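Local coordinates for YycN protein (Bacillus subtilis, PDB 1ON0) that probably transfers an acyl group, most likely acetyl, to a substrate not yet known, as a homodimeric member of the GNAT acetyltransferase family, at residues B[49-54]-B[60-65]. Sequence-based numbering, arbitrary orientation.
Sequences DLLPRG and HHLWSL
The imidazole of His60 takes a methyl group of Leu51 over one face. Leu51 CD1 sits 3.5 Å from the ring centroid and only 10° off the ring normal. This is a CH-pi contact, with CD1 almost evenly spaced from the five ring atoms. The carbonyl of Leu50 approaches the same ring obliquely. Its O lies 3.4 Å from His60 NE2, but the angle is too poor for a hydrogen bond. The other ring nitrogen, His60 ND1, is hydrogen-bonded to Trp77 NE1 on strand 72-79, and the rings of Trp77 and His79 also meet the imidazole. In His60, CG is anti to the carbonyl carbon (chi1 -81°), which carries the ring out from the strand to the end of helix 36-50. The other methyl of Leu51 turns to Leu62. Leu51 CD2 and Leu62 CD2 meet tip to tip at 4.0 Å, and Phe13 of helix 10-31 touches both leucines. In this GNAT fold the contact packs the exit of helix 36-50 against the start of strand 60-66, an inner strand of the mixed sheet. An alanine in place of His60 would probably leave Leu51 CD1 without its aromatic floor and Trp77 NE1 without its acceptor. Leu51 is the first residue to leave helical geometry. The chain then turns through Pro52 and Arg53, and a weak bond runs from Gly54 N back to Leu51 O at 3.3 Å. Gly54 has a positive phi of 63°, which favours glycine. Beyond it, Thr57 OG1 bonds to Gly54 O, and Glu56 forms a salt bridge with Arg53.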
loop_
_atom_site.group_PDB
_atom_site.type_symbol
_atom_site.label_atom_id
_atom_site.label_comp_id
_atom_site.label_asym_id
_atom_site.label_seq_id
_atom_site.Cartn_x
_atom_site.Cartn_y
_atom_site.Cartn_z
ATOM N N ASP B 49 12.815 31.421 -13.509
ATOM C CA ASP B 49 14.253 31.554 -13.702
ATOM C C ASP B 49 14.898 30.186 -13.841
ATOM O O ASP B 49 15.884 30.025 -14.567
ATOM C CB ASP B 49 14.883 32.311 -12.537
ATOM C CG ASP B 49 14.187 33.627 -12.268
ATOM O OD1 ASP B 49 13.591 34.182 -13.220
ATOM O OD2 ASP B 49 14.244 34.108 -11.115
ATOM N N LEU B 50 14.337 29.201 -13.142
ATOM C CA LEU B 50 14.848 27.831 -13.187
ATOM C C LEU B 50 14.476 27.166 -14.488
ATOM O O LEU B 50 15.198 26.310 -14.986
ATOM C CB LEU B 50 14.275 27.018 -12.029
ATOM C CG LEU B 50 15.109 27.042 -10.749
ATOM C CD1 LEU B 50 14.396 26.267 -9.646
ATOM C CD2 LEU B 50 16.472 26.433 -11.040
ATOM N N LEU B 51 13.338 27.577 -15.033
ATOM C CA LEU B 51 12.842 27.028 -16.282
ATOM C C LEU B 51 12.495 28.142 -17.275
ATOM O O LEU B 51 11.332 28.467 -17.476
ATOM C CB LEU B 51 11.626 26.149 -15.988
ATOM C CG LEU B 51 11.817 24.631 -16.068
ATOM C CD1 LEU B 51 13.201 24.214 -15.601
ATOM C CD2 LEU B 51 10.739 23.952 -15.245
ATOM N N PRO B 52 13.520 28.733 -17.919
ATOM C CA PRO B 52 13.349 29.818 -18.896
ATOM C C PRO B 52 12.453 29.425 -20.063
ATOM O O PRO B 52 11.405 30.029 -20.289
ATOM C CB PRO B 52 14.780 30.100 -19.362
ATOM C CG PRO B 52 15.612 29.695 -18.191
ATOM C CD PRO B 52 14.949 28.407 -17.764
ATOM N N ARG B 53 12.891 28.408 -20.798
ATOM C CA ARG B 53 12.163 27.900 -21.954
ATOM C C ARG B 53 11.204 26.778 -21.545
ATOM O O ARG B 53 10.768 25.993 -22.381
ATOM C CB ARG B 53 13.148 27.365 -23.005
ATOM C CG ARG B 53 14.205 28.368 -23.478
ATOM C CD ARG B 53 15.373 27.662 -24.164
ATOM N NE ARG B 53 14.929 26.879 -25.321
ATOM C CZ ARG B 53 15.680 26.000 -25.982
ATOM N NH1 ARG B 53 16.930 25.766 -25.613
ATOM N NH2 ARG B 53 15.173 25.353 -27.018
ATOM N N GLY B 54 10.872 26.700 -20.261
ATOM C CA GLY B 54 9.975 25.649 -19.815
ATOM C C GLY B 54 10.567 24.264 -20.032
ATOM O O GLY B 54 11.654 23.966 -19.537
ATOM N N HIS B 60 17.130 19.741 -18.042
ATOM C CA HIS B 60 16.016 19.502 -17.145
ATOM C C HIS B 60 15.180 18.379 -17.699
ATOM O O HIS B 60 14.994 18.264 -18.907
ATOM C CB HIS B 60 15.165 20.759 -17.004
ATOM C CG HIS B 60 15.731 21.753 -16.043
ATOM N ND1 HIS B 60 15.444 21.726 -14.698
ATOM C CD2 HIS B 60 16.622 22.755 -16.226
ATOM C CE1 HIS B 60 16.141 22.671 -14.087
ATOM N NE2 HIS B 60 16.861 23.306 -14.989
ATOM N N HIS B 61 14.685 17.537 -16.811
ATOM C CA HIS B 61 13.868 16.433 -17.243
ATOM C C HIS B 61 12.661 16.351 -16.329
ATOM O O HIS B 61 12.768 15.983 -15.155
ATOM C CB HIS B 61 14.655 15.127 -17.189
ATOM C CG HIS B 61 15.960 15.167 -17.928
ATOM N ND1 HIS B 61 17.130 15.631 -17.358
ATOM C CD2 HIS B 61 16.295 14.747 -19.170
ATOM C CE1 HIS B 61 18.125 15.485 -18.212
ATOM N NE2 HIS B 61 17.648 14.948 -19.322
ATOM N N LEU B 62 11.510 16.733 -16.859
ATOM C CA LEU B 62 10.286 16.676 -16.083
ATOM C C LEU B 62 9.501 15.501 -16.648
ATOM O O LEU B 62 9.276 15.407 -17.857
ATOM C CB LEU B 62 9.510 18.001 -16.189
ATOM C CG LEU B 62 10.169 19.225 -15.516
ATOM C CD1 LEU B 62 11.290 19.767 -16.405
ATOM C CD2 LEU B 62 9.133 20.313 -15.274
ATOM N N TRP B 63 9.130 14.591 -15.757
ATOM C CA TRP B 63 8.399 13.369 -16.105
ATOM C C TRP B 63 7.074 13.268 -15.364
ATOM O O TRP B 63 6.936 13.759 -14.241
ATOM C CB TRP B 63 9.220 12.132 -15.710
ATOM C CG TRP B 63 10.493 11.893 -16.482
ATOM C CD1 TRP B 63 10.596 11.536 -17.792
ATOM C CD2 TRP B 63 11.832 11.956 -15.976
ATOM N NE1 TRP B 63 11.915 11.367 -18.135
ATOM C CE2 TRP B 63 12.696 11.617 -17.039
ATOM C CE3 TRP B 63 12.387 12.262 -14.721
ATOM C CZ2 TRP B 63 14.085 11.577 -16.896
ATOM C CZ3 TRP B 63 13.772 12.222 -14.578
ATOM C CH2 TRP B 63 14.603 11.879 -15.660
ATOM N N SER B 64 6.102 12.620 -15.988
ATOM C CA SER B 64 4.815 12.392 -15.344
ATOM C C SER B 64 4.929 10.942 -14.915
ATOM O O SER B 64 5.270 10.089 -15.737
ATOM C CB SER B 64 3.677 12.509 -16.342
ATOM O OG SER B 64 3.815 11.513 -17.327
ATOM N N LEU B 65 4.681 10.653 -13.640
ATOM C CA LEU B 65 4.757 9.269 -13.160
ATOM C C LEU B 65 3.410 8.598 -13.390
ATOM O O LEU B 65 2.389 9.072 -12.900
ATOM C CB LEU B 65 5.088 9.237 -11.663
ATOM C CG LEU B 65 6.289 10.107 -11.290
ATOM C CD1 LEU B 65 6.385 10.269 -9.780
ATOM C CD2 LEU B 65 7.549 9.482 -11.876
#